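Local coordinates for 4-alpha-glucanotransferase (Aquifex aeolicus, PDB 1TZ7), which is an amylomaltase, also called disproportionating enzyme or D-enzyme, built round a barrel of eight parallel strands, at residues 267-278 against 314-325. Sequence-based numbering, arbitrary orientation.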
loop_
_atom_site.group_PDB
_atom_site.type_symbol
_atom_site.label_atom_id
_atom_site.label_comp_id
_atom_site.label_asym_id
_atom_site.label_seq_id
_atom_site.Cartn_x
_atom_site.Cartn_y
_atom_site.Cartn_z
ATOM N N THR A 267 25.378 -2.817 2.412
ATOM C CA THR A 267 25.246 -3.036 3.855
ATOM C C THR A 267 23.778 -3.268 4.266
ATOM O O THR A 267 23.407 -3.070 5.429
ATOM C CB THR A 267 25.834 -1.831 4.636
ATOM O OG1 THR A 267 25.478 -1.919 6.019
ATOM C CG2 THR A 267 25.211 -0.506 4.174
ATOM N N GLY A 268 22.956 -3.692 3.308
ATOM C CA GLY A 268 21.561 -4.008 3.581
ATOM C C GLY A 268 20.728 -2.772 3.860
ATOM O O GLY A 268 21.201 -1.646 3.707
ATOM N N GLN A 269 19.479 -2.985 4.269
ATOM C CA GLN A 269 18.595 -1.884 4.650
ATOM C C GLN A 269 18.098 -2.065 6.076
ATOM O O GLN A 269 17.694 -3.160 6.474
ATOM C CB GLN A 269 17.398 -1.778 3.687
ATOM C CG GLN A 269 17.575 -2.516 2.368
ATOM C CD GLN A 269 16.384 -2.340 1.441
ATOM O OE1 GLN A 269 16.239 -1.300 0.801
ATOM N NE2 GLN A 269 15.528 -3.356 1.371
ATOM N N LEU A 270 18.132 -0.982 6.843
ATOM C CA LEU A 270 17.587 -0.974 8.189
ATOM C C LEU A 270 16.235 -0.262 8.193
ATOM O O LEU A 270 16.168 0.966 8.121
ATOM C CB LEU A 270 18.559 -0.273 9.143
ATOM C CG LEU A 270 18.308 -0.462 10.637
ATOM C CD1 LEU A 270 18.538 -1.905 11.047
ATOM C CD2 LEU A 270 19.204 0.474 11.438
ATOM N N TRP A 271 15.161 -1.043 8.269
ATOM C CA TRP A 271 13.805 -0.500 8.186
ATOM C C TRP A 271 13.405 0.203 9.481
ATOM O O TRP A 271 12.651 1.171 9.459
ATOM C CB TRP A 271 12.802 -1.613 7.871
ATOM C CG TRP A 271 12.999 -2.247 6.521
ATOM C CD1 TRP A 271 13.708 -1.743 5.468
ATOM C CD2 TRP A 271 12.474 -3.503 6.083
ATOM N NE1 TRP A 271 13.659 -2.611 4.404
ATOM C CE2 TRP A 271 12.906 -3.701 4.756
ATOM C CE3 TRP A 271 11.678 -4.491 6.681
ATOM C CZ2 TRP A 271 12.570 -4.838 4.019
ATOM C CZ3 TRP A 271 11.350 -5.619 5.946
ATOM C CH2 TRP A 271 11.794 -5.781 4.632
ATOM N N GLY A 272 13.909 -0.296 10.606
ATOM C CA GLY A 272 13.717 0.363 11.886
ATOM C C GLY A 272 12.370 0.058 12.537
ATOM O O GLY A 272 12.042 0.620 13.580
ATOM N N ASN A 273 11.591 -0.835 11.923
ATOM C CA ASN A 273 10.394 -1.379 12.575
ATOM C C ASN A 273 10.808 -2.346 13.679
ATOM O O ASN A 273 11.832 -2.991 13.575
ATOM C CB ASN A 273 9.501 -2.122 11.559
ATOM C CG ASN A 273 9.278 -1.329 10.271
ATOM O OD1 ASN A 273 10.109 -1.349 9.370
ATOM N ND2 ASN A 273 8.142 -0.639 10.184
ATOM N N PRO A 274 10.006 -2.454 14.727
ATOM C CA PRO A 274 10.163 -3.548 15.683
ATOM C C PRO A 274 9.698 -4.854 15.051
ATOM O O PRO A 274 8.743 -4.841 14.292
ATOM C CB PRO A 274 9.244 -3.141 16.835
ATOM C CG PRO A 274 8.200 -2.292 16.200
ATOM C CD PRO A 274 8.876 -1.574 15.069
ATOM N N VAL A 275 10.382 -5.953 15.338
ATOM C CA VAL A 275 10.007 -7.243 14.773
ATOM C C VAL A 275 8.924 -7.884 15.613
ATOM O O VAL A 275 8.743 -7.539 16.779
ATOM C CB VAL A 275 11.221 -8.209 14.663
ATOM C CG1 VAL A 275 12.313 -7.593 13.805
ATOM C CG2 VAL A 275 11.756 -8.579 16.046
ATOM N N TYR A 276 8.196 -8.814 15.014
ATOM C CA TYR A 276 7.145 -9.528 15.708
ATOM C C TYR A 276 7.743 -10.553 16.671
ATOM O O TYR A 276 8.716 -11.232 16.345
ATOM C CB TYR A 276 6.232 -10.240 14.700
ATOM C CG TYR A 276 5.355 -9.306 13.871
ATOM C CD1 TYR A 276 5.323 -9.403 12.485
ATOM C CD2 TYR A 276 4.552 -8.340 14.481
ATOM C CE1 TYR A 276 4.521 -8.560 11.717
ATOM C CE2 TYR A 276 3.748 -7.489 13.724
ATOM C CZ TYR A 276 3.738 -7.607 12.338
ATOM O OH TYR A 276 2.940 -6.771 11.573
ATOM N N ASN A 277 7.159 -10.651 17.858
ATOM C CA ASN A 277 7.315 -11.831 18.693
ATOM C C ASN A 277 6.323 -12.911 18.260
ATOM O O ASN A 277 5.229 -13.016 18.806
ATOM C CB ASN A 277 7.089 -11.475 20.159
ATOM C CG ASN A 277 7.473 -12.600 21.095
ATOM O OD1 ASN A 277 8.640 -12.921 21.245
ATOM N ND2 ASN A 277 6.490 -13.200 21.724
ATOM N N TRP A 278 6.717 -13.709 17.275
ATOM C CA TRP A 278 5.786 -14.599 16.578
ATOM C C TRP A 278 5.234 -15.692 17.488
ATOM O O TRP A 278 4.137 -16.202 17.259
ATOM C CB TRP A 278 6.454 -15.220 15.354
ATOM C CG TRP A 278 6.328 -14.371 14.128
ATOM C CD1 TRP A 278 7.310 -13.630 13.541
ATOM C CD2 TRP A 278 5.152 -14.170 13.342
ATOM N NE1 TRP A 278 6.817 -12.981 12.436
ATOM C CE2 TRP A 278 5.494 -13.295 12.289
ATOM C CE3 TRP A 278 3.837 -14.642 13.416
ATOM C CZ2 TRP A 278 4.572 -12.886 11.322
ATOM C CZ3 TRP A 278 2.919 -14.230 12.446
ATOM C CH2 TRP A 278 3.293 -13.367 11.422
ATOM N N TYR A 314 12.440 -14.040 8.868
ATOM C CA TYR A 314 12.650 -12.597 8.803
ATOM C C TYR A 314 14.021 -12.203 9.340
ATOM O O TYR A 314 14.574 -12.865 10.222
ATOM C CB TYR A 314 11.550 -11.859 9.574
ATOM C CG TYR A 314 11.568 -12.097 11.066
ATOM C CD1 TYR A 314 12.217 -11.214 11.920
ATOM C CD2 TYR A 314 10.923 -13.201 11.623
ATOM C CE1 TYR A 314 12.233 -11.423 13.286
ATOM C CE2 TYR A 314 10.934 -13.420 12.988
ATOM C CZ TYR A 314 11.591 -12.527 13.818
ATOM O OH TYR A 314 11.608 -12.736 15.176
ATOM N N TRP A 315 14.562 -11.122 8.798
ATOM C CA TRP A 315 15.862 -10.626 9.204
ATOM C C TRP A 315 15.725 -9.786 10.482
ATOM O O TRP A 315 14.966 -8.815 10.525
ATOM C CB TRP A 315 16.482 -9.798 8.077
ATOM C CG TRP A 315 17.917 -9.413 8.313
ATOM C CD1 TRP A 315 18.396 -8.163 8.568
ATOM C CD2 TRP A 315 19.056 -10.283 8.301
ATOM N NE1 TRP A 315 19.761 -8.200 8.720
ATOM C CE2 TRP A 315 20.193 -9.491 8.562
ATOM C CE3 TRP A 315 19.234 -11.658 8.099
ATOM C CZ2 TRP A 315 21.482 -10.025 8.626
ATOM C CZ3 TRP A 315 20.524 -12.185 8.165
ATOM C CH2 TRP A 315 21.623 -11.369 8.424
ATOM N N GLU A 316 16.463 -10.179 11.511
ATOM C CA GLU A 316 16.349 -9.582 12.835
ATOM C C GLU A 316 17.717 -9.039 13.288
ATOM O O GLU A 316 18.673 -9.793 13.404
ATOM C CB GLU A 316 15.866 -10.640 13.824
ATOM C CG GLU A 316 15.681 -10.148 15.239
ATOM C CD GLU A 316 15.263 -11.258 16.185
ATOM O OE1 GLU A 316 14.044 -11.508 16.314
ATOM O OE2 GLU A 316 16.151 -11.882 16.794
ATOM N N VAL A 317 17.792 -7.727 13.545
ATOM C CA VAL A 317 19.053 -7.093 13.977
ATOM C C VAL A 317 18.891 -6.376 15.349
ATOM O O VAL A 317 17.880 -5.740 15.604
ATOM C CB VAL A 317 19.586 -6.072 12.904
ATOM C CG1 VAL A 317 19.103 -6.451 11.505
ATOM C CG2 VAL A 317 19.173 -4.643 13.247
ATOM N N PRO A 318 19.903 -6.500 16.215
ATOM C CA PRO A 318 19.883 -5.856 17.548
ATOM C C PRO A 318 19.669 -4.332 17.502
ATOM O O PRO A 318 20.287 -3.633 16.682
ATOM C CB PRO A 318 21.276 -6.170 18.107
ATOM C CG PRO A 318 21.724 -7.378 17.370
ATOM C CD PRO A 318 21.132 -7.281 15.999
ATOM N N TYR A 319 18.803 -3.833 18.388
ATOM C CA TYR A 319 18.498 -2.404 18.457
ATOM C C TYR A 319 19.723 -1.626 18.910
ATOM O O TYR A 319 20.457 -2.066 19.804
ATOM C CB TYR A 319 17.331 -2.155 19.427
ATOM C CG TYR A 319 17.007 -0.684 19.652
ATOM C CD1 TYR A 319 16.452 0.093 18.633
ATOM C CD2 TYR A 319 17.251 -0.074 20.881
ATOM C CE1 TYR A 319 16.151 1.437 18.833
ATOM C CE2 TYR A 319 16.955 1.269 21.092
ATOM C CZ TYR A 319 16.405 2.019 20.062
ATOM O OH TYR A 319 16.109 3.343 20.260
ATOM N N GLY A 320 19.946 -0.469 18.289
ATOM C CA GLY A 320 21.141 0.319 18.546
ATOM C C GLY A 320 22.162 0.189 17.430
ATOM O O GLY A 320 23.062 1.020 17.304
ATOM N N GLU A 321 22.022 -0.857 16.619
ATOM C CA GLU A 321 22.881 -1.051 15.457
ATOM C C GLU A 321 22.592 0.016 14.403
ATOM O O GLU A 321 21.442 0.396 14.193
ATOM C CB GLU A 321 22.672 -2.452 14.864
ATOM C CG GLU A 321 23.838 -2.955 14.021
ATOM C CD GLU A 321 25.017 -3.425 14.859
ATOM O OE1 GLU A 321 24.949 -3.327 16.099
ATOM O OE2 GLU A 321 26.011 -3.894 14.271
ATOM N N GLU A 322 23.644 0.496 13.747
ATOM C CA GLU A 322 23.515 1.566 12.755
ATOM C C GLU A 322 23.177 1.002 11.379
ATOM O O GLU A 322 22.555 1.677 10.561
ATOM C CB GLU A 322 24.809 2.379 12.678
ATOM C CG GLU A 322 25.120 3.163 13.940
ATOM C CD GLU A 322 26.251 4.151 13.746
ATOM O OE1 GLU A 322 26.046 5.158 13.037
ATOM O OE2 GLU A 322 27.344 3.921 14.302
ATOM N N THR A 323 23.598 -0.238 11.128
ATOM C CA THR A 323 23.286 -0.928 9.871
ATOM C C THR A 323 22.642 -2.292 10.142
ATOM O O THR A 323 22.496 -2.704 11.295
ATOM C CB THR A 323 24.567 -1.119 9.028
ATOM O OG1 THR A 323 25.290 -2.266 9.490
ATOM C CG2 THR A 323 25.549 0.047 9.227
ATOM N N ALA A 324 22.271 -2.989 9.068
ATOM C CA ALA A 324 21.579 -4.277 9.180
ATOM C C ALA A 324 22.539 -5.459 8.961
ATOM O O ALA A 324 22.104 -6.578 8.706
ATOM C CB ALA A 324 20.431 -4.340 8.180
ATOM N N VAL A 325 23.839 -5.200 9.070
ATOM C CA VAL A 325 24.854 -6.203 8.750
ATOM C C VAL A 325 24.862 -7.337 9.778
ATOM O O VAL A 325 24.974 -8.509 9.418
ATOM C CB VAL A 325 26.281 -5.562 8.686
ATOM C CG1 VAL A 325 27.363 -6.644 8.615
ATOM C CG2 VAL A 325 26.388 -4.625 7.502
#
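With chi1 at -166°, Leu270 sets its CG opposite the backbone N, which carries both methyls to 314-325: CD1 lies 3.6 Å from Val317 CG2, and CD2 is 3.6 Å from Glu321 O, at the end of the type II turn Pro318–Glu321. Tyr314, at chi1 66°, places its CG between the backbone N and the carbonyl carbon, and the ring has a neighbour on each flank. Val275 CB stands 3.6 Å from Tyr314 CE1, and Trp278 CD1 comes within 3.7 Å of Tyr314 CE2; the tyrosine and the five-membered ring meet obliquely, planes at 47°. The phenol oxygen is held by a hydrogen bond from Tyr314 OH to Glu316 OE1 (3.0 Å), on the anti side but tilted out of the carboxylate plane; Lys246 binds both atoms and Arg328 pairs with Glu316 OE2. The returning loop is tied to its strand by Trp315 NE1, 2.8 Å from Ala324 O and on a lone pair, while Ala324 CB packs 3.4 Å from Gln269 O. Leu270 and Val317 thus meet across strand 255-259, which separates 269-274 from 313-318 in a four-stranded antiparallel sheet, distinct from the parallel (beta/alpha)8 barrel.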